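Side-chain contacts in SusD-like carbohydrate binding protein (Bacteroides vulgatus, PDB 3LEW), which probably binds carbohydrate at the outer membrane for nutrient uptake, as a member of the SusD family: residues A[35-38]-A[42-45]; A[53-58]-A[71-76]; A[65-70]-A[271-276]; A[265-270]-A[339-344]; A[282-287]-A[310-315]. One frame throughout, in Å; residues are numbered along the deposited sequence. Where two conformers were deposited one is given.

In the fold
Interactions 2 and 4 are fully buried, interactions 1 and 3 partly so, and interaction 5 lies at the surface, about 23 Å from the centre of the chain. Each of the buried pair combines one well-aligned hydrogen bond with apolar packing; interaction 1 is mostly backbone and amide bonding within one loop; interaction 3 is aromatic; interaction 5 rests on a ring, a proline and bridging waters. Several share elements. Helix 271-274 belongs to interaction 3 and leads into the strand of interaction 5, while helix 68-71 serves interactions 2 and 3. Interactions 1 and 4 are joined through Glu35, whose carboxylate meets the backbone of Asn266 and Ala267.

Interaction 1: residues A[35-38]-A[42-45]; sequences ETFN and NPGY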
# COMPACT_ATOMS: atom_id res chain seq x y z
N GLU A 35 -11.25 -5.97 7.38
CA GLU A 35 -11.34 -7.21 8.15
C GLU A 35 -11.73 -8.46 7.37
O GLU A 35 -11.65 -9.57 7.93
CB GLU A 35 -12.35 -7.04 9.29
CG GLU A 35 -11.92 -6.12 10.40
CD GLU A 35 -10.84 -6.76 11.30
OE1 GLU A 35 -11.15 -7.75 12.01
OE2 GLU A 35 -9.70 -6.29 11.29
N THR A 36 -12.19 -8.32 6.12
CA THR A 36 -12.80 -9.46 5.46
C THR A 36 -11.73 -10.41 4.87
O THR A 36 -10.96 -10.01 4.02
CB THR A 36 -13.75 -8.97 4.33
OG1 THR A 36 -14.73 -8.12 4.95
CG2 THR A 36 -14.42 -10.14 3.61
N PHE A 37 -11.77 -11.67 5.30
CA PHE A 37 -10.91 -12.68 4.70
C PHE A 37 -11.43 -13.16 3.35
O PHE A 37 -12.65 -13.33 3.17
CB PHE A 37 -10.85 -13.92 5.59
CG PHE A 37 -9.97 -13.78 6.83
CD1 PHE A 37 -8.58 -13.77 6.73
CD2 PHE A 37 -10.53 -13.74 8.11
CE1 PHE A 37 -7.78 -13.70 7.89
CE2 PHE A 37 -9.70 -13.69 9.23
CZ PHE A 37 -8.33 -13.67 9.09
N ASN A 38 -10.51 -13.47 2.43
CA ASN A 38 -10.82 -14.47 1.37
C ASN A 38 -9.85 -15.66 1.51
O ASN A 38 -8.80 -15.74 0.84
CB ASN A 38 -10.82 -13.84 -0.04
CG ASN A 38 -11.24 -14.82 -1.10
OD1 ASN A 38 -11.90 -15.84 -0.79
ND2 ASN A 38 -10.87 -14.56 -2.35
N ASN A 42 -5.69 -14.11 2.51
CA ASN A 42 -6.07 -12.74 2.17
C ASN A 42 -6.83 -12.02 3.28
O ASN A 42 -8.08 -11.97 3.25
CB ASN A 42 -6.93 -12.75 0.90
CG ASN A 42 -6.13 -13.29 -0.30
OD1 ASN A 42 -5.22 -12.61 -0.75
ND2 ASN A 42 -6.48 -14.49 -0.79
N PRO A 43 -6.12 -11.43 4.22
CA PRO A 43 -6.83 -10.78 5.37
C PRO A 43 -7.22 -9.35 5.09
O PRO A 43 -6.49 -8.43 5.41
CB PRO A 43 -5.80 -10.93 6.53
CG PRO A 43 -4.74 -11.89 6.00
CD PRO A 43 -4.70 -11.69 4.53
N GLY A 44 -8.35 -9.14 4.41
CA GLY A 44 -8.79 -7.78 4.10
C GLY A 44 -7.93 -6.99 3.13
O GLY A 44 -7.10 -7.58 2.38
N TYR A 45 -8.13 -5.67 3.11
CA TYR A 45 -7.41 -4.80 2.19
C TYR A 45 -5.88 -4.91 2.26
O TYR A 45 -5.16 -4.71 1.24
CB TYR A 45 -7.82 -3.35 2.39
CG TYR A 45 -7.10 -2.36 1.49
CD1 TYR A 45 -7.50 -2.18 0.19
CD2 TYR A 45 -6.07 -1.58 1.97
CE1 TYR A 45 -6.87 -1.25 -0.62
CE2 TYR A 45 -5.44 -0.68 1.18
CZ TYR A 45 -5.83 -0.51 -0.11
OH TYR A 45 -5.24 0.40 -0.95
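Asn42 turns its CG away from the carbonyl carbon and in beside the backbone N (chi1 -63°), which brings its amide against the backbone of Asn38, while a similar torsion in Phe37 (chi1 -76°) carries one side of the ring to Pro43. Asn42 ND2 donates to Asn38 O over 3.1 Å, nearly straight at 167°; the bond lies in the carbonyl plane and in the amide plane of Asn42, so the amide is fixed in rotation. Its OD1 is held by Thr82 OG1 on helix 81-103. In return, Asn38 N donates to Asn42 O at 3.0 Å, and the same oxygen receives a CA-H...O contact from Phe37 CA at 3.3 Å. A lysine in place of Asn42 would probably leave Asn38 O and the Thr82 hydroxyl without their amide partner and push a charge into a buried position.

Beyond this polar end, Phe37 CE1 lies 3.7 Å from Pro43 CB, the two rings meeting at a slant, and the Phe37 ring also makes an edge-to-face pair with Tyr40. Further on, Gly44 N reaches Thr36 O at 2.8 Å, but the bond is bent and weak. A side chain at Gly44 would sit tight against Glu35 N, and its positive phi also favours glycine. With the Asn38-Asn42 bond on one side and the weak Gly44-Thr36 bond on the other, the backbones of Phe37 and Pro43 form a single beta bridge, with Pro43 at the centre of an inverse gamma turn: a compact loop closure between helices 19-35 and 46-54.

Interaction 2: residues A[53-58]-A[71-76]; sequences DAMGSD and NEFSAI
Asn71 ND2 donates to Ala54 O at 2.9 Å with an N-H...O angle of 163°, the donor arriving on a lone pair in the carbonyl plane and the acceptor lying close to the amide plane. Asn71 CA adds a CA-H...O contact to the same oxygen, 3.4 Å away. Beside this polar point is an apolar one. Phe73 presents the edge of its ring to Met55, a selenomethionine: CE1 touches Met55 CB at 3.8 Å, and Met55 O lies near the ring plane, 3.4 Å from CE1. That buried carbonyl has no hydrogen-bonding partner in the model, so the ring's C-H edge is its close company here. Met55 then bends at its last torsion (chi3 70°), and SE meets Ile76 CG1 at 3.6 Å, the two side chains crossing at about a right angle, while the methyl CE reaches Phe73 CD1 at 4.2 Å.

Further out, the Asn71 amide has further partners: ND2 also donates to Val59 O, and OD1 accepts from Leu61 N, so the group is tied to strand 59-61 as well as to the end of helix 46-54. Arg421 spans the two segments, its NH1 on Asn71 O and its NH2 on Gly56 O. Phe73 is backed by an edge-to-face pair with Phe455, and Ile76 rests on helix 81-103. Phe73 itself has positive phi and ends helix 68-71 in a Schellman motif, which lays its ring against the residues where helix 46-54 finishes: a buried junction of two helix C-termini.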
# COMPACT_ATOMS: atom_id res chain seq x y z
N ASP A 53 3.97 -5.65 -2.42
CA ASP A 53 5.37 -5.78 -2.08
C ASP A 53 5.98 -7.08 -2.54
O ASP A 53 7.15 -7.10 -2.92
CB ASP A 53 5.56 -5.57 -0.55
CG ASP A 53 5.31 -4.13 -0.15
OD1 ASP A 53 5.64 -3.19 -0.94
OD2 ASP A 53 4.81 -3.91 0.97
N ALA A 54 5.22 -8.19 -2.50
CA ALA A 54 5.70 -9.45 -3.04
C ALA A 54 6.01 -9.32 -4.53
O ALA A 54 6.91 -9.98 -5.05
CB ALA A 54 4.65 -10.60 -2.79
N MSE A 55 5.32 -8.42 -5.20
CA MSE A 55 5.52 -8.21 -6.64
C MSE A 55 6.57 -7.10 -6.97
O MSE A 55 6.53 -6.51 -8.05
CB MSE A 55 4.14 -7.94 -7.21
CG MSE A 55 3.24 -9.19 -7.15
SE MSE A 55 1.42 -8.83 -7.56
CE MSE A 55 1.54 -8.45 -9.47
N GLY A 56 7.54 -6.89 -6.06
CA GLY A 56 8.52 -5.87 -6.21
C GLY A 56 9.94 -6.44 -6.24
O GLY A 56 10.15 -7.67 -6.41
N SER A 57 10.90 -5.55 -6.08
CA SER A 57 12.30 -5.90 -6.19
C SER A 57 12.92 -6.26 -4.87
O SER A 57 14.06 -6.71 -4.86
CB SER A 57 13.08 -4.72 -6.80
OG SER A 57 12.61 -4.46 -8.13
N ASP A 58 12.23 -5.96 -3.76
CA ASP A 58 12.91 -5.96 -2.45
C ASP A 58 12.51 -7.04 -1.46
O ASP A 58 13.06 -7.09 -0.30
CB ASP A 58 12.76 -4.59 -1.81
CG ASP A 58 13.25 -3.48 -2.73
OD1 ASP A 58 14.34 -3.71 -3.31
OD2 ASP A 58 12.51 -2.48 -2.90
N ASN A 71 5.02 -13.57 -5.31
CA ASN A 71 6.43 -13.31 -5.53
C ASN A 71 6.86 -13.80 -6.92
O ASN A 71 7.74 -13.21 -7.53
CB ASN A 71 7.25 -13.94 -4.39
CG ASN A 71 8.65 -13.36 -4.22
OD1 ASN A 71 9.60 -14.13 -3.98
ND2 ASN A 71 8.79 -12.02 -4.24
N GLU A 72 6.22 -14.86 -7.41
CA GLU A 72 6.46 -15.45 -8.72
C GLU A 72 5.78 -14.72 -9.89
O GLU A 72 6.04 -15.03 -11.08
CB GLU A 72 5.84 -16.85 -8.75
CG GLU A 72 6.43 -17.84 -7.82
CD GLU A 72 5.92 -19.23 -8.09
OE1 GLU A 72 4.72 -19.40 -8.39
OE2 GLU A 72 6.72 -20.17 -8.03
N PHE A 73 4.87 -13.80 -9.55
CA PHE A 73 4.01 -13.07 -10.51
C PHE A 73 2.89 -13.90 -11.12
O PHE A 73 2.29 -13.51 -12.14
CB PHE A 73 4.83 -12.34 -11.60
CG PHE A 73 5.68 -11.24 -11.06
CD1 PHE A 73 5.18 -9.97 -10.87
CD2 PHE A 73 7.00 -11.47 -10.76
CE1 PHE A 73 5.99 -8.95 -10.34
CE2 PHE A 73 7.78 -10.50 -10.26
CZ PHE A 73 7.29 -9.23 -10.03
N SER A 74 2.59 -15.06 -10.54
CA SER A 74 1.48 -15.84 -11.10
C SER A 74 0.09 -15.58 -10.46
O SER A 74 -0.93 -15.86 -11.12
CB SER A 74 1.81 -17.32 -11.07
OG SER A 74 1.80 -17.78 -9.77
N ALA A 75 0.06 -15.06 -9.21
CA ALA A 75 -1.17 -14.94 -8.42
C ALA A 75 -2.21 -13.95 -8.98
O ALA A 75 -3.37 -14.30 -9.16
CB ALA A 75 -0.85 -14.55 -6.96
N ILE A 76 -1.78 -12.73 -9.27
CA ILE A 76 -2.72 -11.69 -9.67
C ILE A 76 -3.12 -11.87 -11.15
O ILE A 76 -4.30 -11.89 -11.47
CB ILE A 76 -2.13 -10.29 -9.35
CG1 ILE A 76 -1.97 -10.11 -7.82
CG2 ILE A 76 -3.03 -9.15 -9.94
CD1 ILE A 76 -3.32 -9.97 -7.06

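Interaction 3: residues A[65-70]-A[271-276]; sequences YGFRTH and FHYLDT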
# COMPACT_ATOMS: atom_id res chain seq x y z
N TYR A 65 2.63 -21.08 3.27
CA TYR A 65 1.31 -20.60 2.87
C TYR A 65 1.27 -19.09 2.72
O TYR A 65 1.88 -18.33 3.50
CB TYR A 65 0.31 -21.03 3.94
CG TYR A 65 -1.11 -20.64 3.69
CD1 TYR A 65 -1.89 -21.39 2.84
CD2 TYR A 65 -1.69 -19.57 4.34
CE1 TYR A 65 -3.25 -21.06 2.62
CE2 TYR A 65 -3.02 -19.26 4.13
CZ TYR A 65 -3.79 -20.01 3.30
OH TYR A 65 -5.13 -19.69 3.10
N GLY A 66 0.50 -18.66 1.71
CA GLY A 66 0.23 -17.25 1.51
C GLY A 66 0.62 -16.65 0.19
O GLY A 66 -0.20 -16.69 -0.78
N PHE A 67 1.80 -16.02 0.13
CA PHE A 67 2.14 -15.13 -0.98
C PHE A 67 3.25 -15.56 -1.90
O PHE A 67 3.74 -14.75 -2.71
CB PHE A 67 2.42 -13.75 -0.40
CG PHE A 67 1.17 -13.07 0.10
CD1 PHE A 67 0.72 -13.27 1.42
CD2 PHE A 67 0.47 -12.21 -0.73
CE1 PHE A 67 -0.47 -12.62 1.88
CE2 PHE A 67 -0.66 -11.56 -0.25
CZ PHE A 67 -1.12 -11.77 1.05
N ARG A 68 3.61 -16.84 -1.86
CA ARG A 68 4.70 -17.33 -2.74
C ARG A 68 4.36 -17.10 -4.23
O ARG A 68 5.21 -16.67 -4.97
CB ARG A 68 5.05 -18.80 -2.50
CG ARG A 68 6.24 -19.30 -3.44
CD ARG A 68 6.33 -20.84 -3.52
NE ARG A 68 5.06 -21.41 -4.01
CZ ARG A 68 4.79 -21.75 -5.27
NH1 ARG A 68 5.71 -21.63 -6.23
NH2 ARG A 68 3.60 -22.26 -5.57
N THR A 69 3.12 -17.39 -4.65
CA THR A 69 2.75 -17.24 -6.05
C THR A 69 2.77 -15.76 -6.49
O THR A 69 2.96 -15.48 -7.64
CB THR A 69 1.43 -17.90 -6.40
OG1 THR A 69 0.37 -17.30 -5.63
CG2 THR A 69 1.46 -19.46 -6.16
N HIS A 70 2.54 -14.84 -5.56
CA HIS A 70 2.64 -13.40 -5.82
C HIS A 70 4.07 -13.03 -6.10
O HIS A 70 4.34 -12.26 -7.04
CB HIS A 70 2.05 -12.54 -4.65
CG HIS A 70 0.68 -12.96 -4.22
ND1 HIS A 70 0.44 -14.20 -3.69
CD2 HIS A 70 -0.52 -12.32 -4.23
CE1 HIS A 70 -0.85 -14.32 -3.41
NE2 HIS A 70 -1.46 -13.19 -3.71
N PHE A 271 0.20 -10.16 9.94
CA PHE A 271 1.49 -10.24 10.65
C PHE A 271 2.10 -11.64 10.64
O PHE A 271 3.32 -11.79 10.82
CB PHE A 271 1.37 -9.66 12.08
CG PHE A 271 1.50 -8.13 12.15
CD1 PHE A 271 0.41 -7.31 11.87
CD2 PHE A 271 2.70 -7.54 12.43
CE1 PHE A 271 0.53 -5.93 11.90
CE2 PHE A 271 2.82 -6.15 12.48
CZ PHE A 271 1.73 -5.34 12.20
N HIS A 272 1.32 -12.69 10.41
CA HIS A 272 1.91 -13.99 10.20
C HIS A 272 2.81 -14.09 8.95
O HIS A 272 3.67 -14.97 8.87
CB HIS A 272 0.87 -15.10 10.20
CG HIS A 272 0.25 -15.36 11.53
ND1 HIS A 272 0.99 -15.78 12.63
CD2 HIS A 272 -1.04 -15.30 11.94
CE1 HIS A 272 0.16 -15.98 13.64
NE2 HIS A 272 -1.07 -15.67 13.26
N TYR A 273 2.60 -13.18 8.01
CA TYR A 273 3.41 -13.02 6.78
C TYR A 273 4.55 -12.02 7.01
O TYR A 273 5.73 -12.27 6.65
CB TYR A 273 2.51 -12.60 5.58
CG TYR A 273 1.29 -13.50 5.45
CD1 TYR A 273 1.44 -14.84 5.15
CD2 TYR A 273 -0.02 -13.01 5.61
CE1 TYR A 273 0.37 -15.70 5.06
CE2 TYR A 273 -1.11 -13.86 5.53
CZ TYR A 273 -0.92 -15.20 5.27
OH TYR A 273 -1.99 -16.08 5.19
N LEU A 274 4.20 -10.88 7.60
CA LEU A 274 5.15 -9.75 7.75
C LEU A 274 6.16 -9.89 8.88
O LEU A 274 7.25 -9.33 8.80
CB LEU A 274 4.42 -8.44 7.96
CG LEU A 274 3.49 -7.94 6.87
CD1 LEU A 274 2.80 -6.69 7.32
CD2 LEU A 274 4.32 -7.71 5.59
N ASP A 275 5.80 -10.61 9.93
CA ASP A 275 6.68 -10.79 11.09
C ASP A 275 7.52 -12.01 10.82
O ASP A 275 7.01 -13.14 10.80
CB ASP A 275 5.85 -10.93 12.37
CG ASP A 275 6.68 -11.03 13.61
OD1 ASP A 275 7.85 -11.48 13.53
OD2 ASP A 275 6.15 -10.74 14.71
N THR A 276 8.81 -11.78 10.59
CA THR A 276 9.77 -12.83 10.26
C THR A 276 10.72 -13.09 11.42
O THR A 276 11.72 -13.80 11.27
CB THR A 276 10.57 -12.47 9.01
OG1 THR A 276 11.25 -11.20 9.20
CG2 THR A 276 9.63 -12.38 7.78
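Phe67 and Tyr273 form a T-shaped aromatic pair: the edge of Phe67 points at one face of Tyr273, with centroids 5.2 Å apart and planes at 78°. CE1 of Phe67 comes nearest, 3.8 Å from Tyr273 CD2 and displaced toward the rim of the ring. Phe67 keeps CG beside its backbone N (chi1 -71°), and so does Tyr273 (chi1 -50°), which sends both rings into the gap between their backbones. On its other flank, Phe67 CD2 stands over the centre of the His70 ring, 3.4 Å above its plane, and Phe286 gives Phe67 a further edge-to-face partner.

These rings belong to an aromatic cluster joining two short helices that are some 200 residues apart in sequence. Phe67 occupies the N-cap position of helix 68-71, while Tyr273 projects from helix 271-274, and Tyr283 packs on Tyr273 as well.

The polar edges form a second group. Tyr65 O lies near the plane of the Tyr273 ring, 3.4 Å from CE1, where the ring hydrogens would be expected to carry a slight positive charge. Tyr273 OH meets the edge of the Tyr65 ring, 3.5 Å from CE2, but its hydrogen bond goes to Tyr40 O.

Close backbone packing is the third kind. Gly66 CA is 3.9 Å from Tyr273 CE1, and a CB at this position would run into that same ring atom. The backbone angles of Gly66 call for glycine on their own account, since a CB would press on the carbonyl oxygen of Tyr65.

Interaction 4: residues A[265-270]-A[339-344]; sequences SNASYQ and GDIVLM
The 3-10 turn 267-270 passes the residues leading into strand 341-345, its closest backbone approach being 5.0 Å between the CA atoms of Ser268 and Gly339. There the Ser268 hydroxyl faces the strand's approach: OG accepts from Gly339 N at 3.0 Å, a fairly straight bond of 164°. OG is also hydrogen-bonded to Gln260 OE1, which can only accept, so the serine is left to receive from the glycine.

The apolar part centres on Ile341. Its CG1 rests against Ala267 CB at 3.8 Å, and CD1 comes up to the amide of Gln270, 3.4 Å from NE2 and 3.6 Å from CD; the two side chains approach from opposite directions. Gln270 can meet it because its CG occupies the crowded position between the backbone N and the carbonyl carbon (chi1 71°), after which the chain runs on extended, alongside its own turn, to put NE2 within reach of Ala267 O. NE2 donates to Ala267 O at 2.8 Å, with that oxygen near the amide plane, and Gln270 N reaches the same oxygen at 3.1 Å from the opposite face of the carbonyl. Two donors thus grip Ala267 O, and Arg50 NH1 on Gln270 OE1 fixes the other end of the amide.

Glu35 binds the backbone N of Ala267, and Met34 from helix 19-35 touches Ile341. From Ile341 on, the strand pairs antiparallel with 254-258, where a classic beta bulge sets Leu343 and Met344 together opposite Trp256; the contact packs a 3-10 turn against one end of that two-stranded sheet.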
# COMPACT_ATOMS: atom_id res chain seq x y z
N SER A 265 -9.95 -8.51 15.15
CA SER A 265 -8.60 -9.09 15.04
C SER A 265 -8.28 -9.80 13.73
O SER A 265 -7.19 -10.40 13.62
CB SER A 265 -8.35 -10.06 16.19
OG SER A 265 -9.24 -11.15 16.12
N ASN A 266 -9.16 -9.72 12.74
CA ASN A 266 -8.86 -10.43 11.49
C ASN A 266 -7.67 -9.86 10.75
O ASN A 266 -6.83 -10.62 10.23
CB ASN A 266 -10.06 -10.45 10.54
CG ASN A 266 -11.26 -11.22 11.05
OD1 ASN A 266 -11.24 -11.88 12.09
ND2 ASN A 266 -12.37 -11.14 10.27
N ALA A 267 -7.55 -8.53 10.67
CA ALA A 267 -6.49 -7.94 9.89
C ALA A 267 -5.11 -8.33 10.42
O ALA A 267 -4.17 -8.45 9.64
CB ALA A 267 -6.62 -6.38 9.83
N SER A 268 -5.04 -8.54 11.74
CA SER A 268 -3.77 -8.89 12.40
C SER A 268 -3.13 -10.15 11.80
O SER A 268 -1.92 -10.36 11.92
CB SER A 268 -3.99 -9.11 13.89
OG SER A 268 -4.40 -7.93 14.54
N TYR A 269 -3.94 -11.03 11.21
CA TYR A 269 -3.44 -12.28 10.67
C TYR A 269 -2.33 -12.04 9.65
O TYR A 269 -1.41 -12.89 9.49
CB TYR A 269 -4.59 -13.12 10.09
CG TYR A 269 -4.26 -14.58 9.89
CD1 TYR A 269 -3.63 -15.02 8.71
CD2 TYR A 269 -4.59 -15.52 10.85
CE1 TYR A 269 -3.35 -16.38 8.50
CE2 TYR A 269 -4.29 -16.87 10.67
CZ TYR A 269 -3.68 -17.28 9.47
OH TYR A 269 -3.39 -18.60 9.26
N GLN A 270 -2.33 -10.89 8.99
CA GLN A 270 -1.27 -10.59 8.04
C GLN A 270 0.11 -10.40 8.64
O GLN A 270 1.11 -10.50 7.92
CB GLN A 270 -1.63 -9.47 7.12
CG GLN A 270 -1.67 -8.09 7.72
CD GLN A 270 -2.64 -7.15 6.85
OE1 GLN A 270 -2.17 -6.54 5.90
NE2 GLN A 270 -3.92 -6.98 7.26
N GLY A 339 -1.86 -6.99 15.84
CA GLY A 339 -0.95 -5.95 15.33
C GLY A 339 -1.71 -5.03 14.43
O GLY A 339 -2.46 -5.49 13.57
N ASP A 340 -1.51 -3.71 14.59
CA ASP A 340 -2.28 -2.73 13.83
C ASP A 340 -1.70 -2.57 12.42
O ASP A 340 -0.52 -2.82 12.18
CB ASP A 340 -2.32 -1.35 14.52
CG ASP A 340 -3.00 -1.37 15.91
OD1 ASP A 340 -3.57 -2.43 16.34
OD2 ASP A 340 -2.99 -0.29 16.59
N ILE A 341 -2.53 -2.10 11.52
CA ILE A 341 -2.19 -2.01 10.10
C ILE A 341 -2.00 -0.55 9.69
O ILE A 341 -2.95 0.21 9.66
CB ILE A 341 -3.28 -2.60 9.20
CG1 ILE A 341 -3.70 -4.01 9.65
CG2 ILE A 341 -2.78 -2.63 7.73
CD1 ILE A 341 -2.56 -5.04 9.76
N VAL A 342 -0.77 -0.19 9.35
CA VAL A 342 -0.46 1.18 8.89
C VAL A 342 -0.96 1.40 7.44
O VAL A 342 -0.78 0.54 6.59
CB VAL A 342 1.04 1.50 9.02
CG1 VAL A 342 1.90 0.62 8.12
CG2 VAL A 342 1.32 3.00 8.68
N LEU A 343 -1.59 2.56 7.16
CA LEU A 343 -2.05 2.86 5.84
C LEU A 343 -1.35 4.13 5.28
O LEU A 343 -1.15 4.23 4.08
CB LEU A 343 -3.58 3.08 5.86
CG LEU A 343 -4.42 1.82 6.21
CD1 LEU A 343 -5.90 2.22 6.44
CD2 LEU A 343 -4.25 0.77 5.12
N MSE A 344 -0.95 5.05 6.14
CA MSE A 344 -0.33 6.30 5.67
C MSE A 344 0.47 6.92 6.80
O MSE A 344 -0.07 7.09 7.90
CB MSE A 344 -1.36 7.30 5.16
CG MSE A 344 -0.73 8.47 4.53
SE MSE A 344 -2.11 9.49 3.51
CE MSE A 344 -3.30 9.82 4.80

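Interaction 5: residues A[282-287]-A[310-315]; sequences YYYSFN and TDPGAD
Tyr284 lays one face of its ring on Pro312, and this is the close half of the contact: Pro312 CD stands 4.0 Å from the centroid of the Tyr284 ring, 28° off the normal, a CH-pi contact in which Pro312 CD comes within 3.5 Å of Tyr284 CG. The ring is brought there by a first torsion of 36°, which places CG between the backbone N and the carbonyl carbon. Asp311 meets the ring at a slant: Asp311 CG lies 3.4 Å from Tyr284 CE2, while Asp311 OD1 makes a salt bridge to Arg325.

Toward the hydroxyl, protein gives way to solvent. One water joins Tyr284 OH to Asp311 OD2, donating to the carboxylate at 2.7 Å, and a second donates to Pro312 O at 2.8 Å but holds the hydroxyl only weakly. A serine in place of Tyr284 would probably leave the Pro312 ring without its aromatic face and break both water bridges to the 311-314 turn.

That turn is type II, with Gly313 at a position suited to glycine, and it lies between strands 306-309 and 321-326. Tyr284 precedes strand 286-288, which pairs with strand 59-61, and its backbone bonds to His272 of helix 271-274.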
# COMPACT_ATOMS: atom_id res chain seq x y z
N TYR A 282 3.37 -17.53 12.13
CA TYR A 282 3.04 -18.81 11.56
C TYR A 282 3.84 -19.06 10.28
O TYR A 282 4.12 -20.20 9.98
CB TYR A 282 1.55 -18.87 11.15
CG TYR A 282 0.54 -19.09 12.27
CD1 TYR A 282 0.93 -19.36 13.59
CD2 TYR A 282 -0.80 -19.04 11.99
CE1 TYR A 282 -0.03 -19.57 14.58
CE2 TYR A 282 -1.76 -19.20 12.97
CZ TYR A 282 -1.38 -19.47 14.25
OH TYR A 282 -2.36 -19.69 15.18
N TYR A 283 4.12 -18.01 9.50
CA TYR A 283 4.65 -18.19 8.13
C TYR A 283 5.96 -17.43 7.86
O TYR A 283 6.77 -17.87 7.01
CB TYR A 283 3.60 -17.80 7.07
CG TYR A 283 2.25 -18.41 7.32
CD1 TYR A 283 2.09 -19.79 7.33
CD2 TYR A 283 1.14 -17.61 7.61
CE1 TYR A 283 0.87 -20.37 7.60
CE2 TYR A 283 -0.08 -18.17 7.87
CZ TYR A 283 -0.22 -19.55 7.88
OH TYR A 283 -1.45 -20.11 8.18
N TYR A 284 6.20 -16.36 8.60
CA TYR A 284 7.48 -15.61 8.55
C TYR A 284 8.01 -15.51 7.11
O TYR A 284 9.17 -15.82 6.84
CB TYR A 284 8.53 -16.24 9.49
CG TYR A 284 8.49 -17.72 9.59
CD1 TYR A 284 7.64 -18.35 10.49
CD2 TYR A 284 9.31 -18.53 8.79
CE1 TYR A 284 7.58 -19.75 10.58
CE2 TYR A 284 9.25 -19.91 8.87
CZ TYR A 284 8.40 -20.51 9.77
OH TYR A 284 8.38 -21.90 9.90
N SER A 285 7.16 -15.08 6.19
CA SER A 285 7.40 -15.34 4.76
C SER A 285 7.92 -14.15 3.96
O SER A 285 8.56 -14.35 2.92
CB SER A 285 6.13 -15.87 4.10
OG SER A 285 5.04 -14.96 4.31
N PHE A 286 7.64 -12.94 4.44
CA PHE A 286 8.09 -11.68 3.77
C PHE A 286 9.52 -11.35 4.15
O PHE A 286 9.78 -10.51 5.00
CB PHE A 286 7.11 -10.53 4.07
CG PHE A 286 5.95 -10.48 3.12
CD1 PHE A 286 5.03 -11.52 3.08
CD2 PHE A 286 5.80 -9.46 2.23
CE1 PHE A 286 3.94 -11.52 2.17
CE2 PHE A 286 4.72 -9.46 1.32
CZ PHE A 286 3.81 -10.49 1.31
N ASN A 287 10.46 -12.06 3.52
CA ASN A 287 11.84 -11.88 3.84
C ASN A 287 12.44 -10.85 2.88
O ASN A 287 11.77 -10.38 1.93
CB ASN A 287 12.52 -13.21 3.82
CG ASN A 287 12.00 -14.12 4.92
OD1 ASN A 287 12.30 -13.89 6.09
ND2 ASN A 287 11.17 -15.11 4.56
N THR A 310 17.73 -17.56 11.28
CA THR A 310 16.98 -18.76 11.01
C THR A 310 15.48 -18.49 11.28
O THR A 310 15.10 -17.49 11.94
CB THR A 310 17.49 -19.93 11.87
OG1 THR A 310 17.60 -19.51 13.24
CG2 THR A 310 18.88 -20.40 11.39
N ASP A 311 14.62 -19.38 10.78
CA ASP A 311 13.16 -19.23 10.91
C ASP A 311 12.77 -19.11 12.40
O ASP A 311 13.29 -19.84 13.25
CB ASP A 311 12.44 -20.41 10.28
CG ASP A 311 12.58 -20.46 8.74
OD1 ASP A 311 12.84 -19.42 8.09
OD2 ASP A 311 12.38 -21.56 8.19
N PRO A 312 11.91 -18.13 12.72
CA PRO A 312 11.63 -17.87 14.14
C PRO A 312 10.90 -19.08 14.76
O PRO A 312 9.94 -19.60 14.20
CB PRO A 312 10.76 -16.60 14.11
CG PRO A 312 10.17 -16.60 12.74
CD PRO A 312 11.19 -17.22 11.83
N GLY A 313 11.42 -19.55 15.87
CA GLY A 313 10.87 -20.74 16.51
C GLY A 313 11.57 -22.06 16.16
O GLY A 313 11.45 -23.02 16.93
N ALA A 314 12.25 -22.14 15.00
CA ALA A 314 12.89 -23.39 14.55
C ALA A 314 14.15 -23.61 15.34
O ALA A 314 14.78 -22.64 15.76
CB ALA A 314 13.23 -23.34 13.07
N ASP A 315 14.52 -24.87 15.52
CA ASP A 315 15.78 -25.22 16.15
C ASP A 315 16.94 -24.69 15.30
O ASP A 315 17.03 -25.02 14.13
CB ASP A 315 15.89 -26.75 16.29
CG ASP A 315 17.26 -27.16 16.82
OD1 ASP A 315 17.59 -26.78 17.97
OD2 ASP A 315 18.01 -27.84 16.10
O HOH W 1 10.34 -23.19 8.96
O HOH W 2 9.31 -22.08 13.12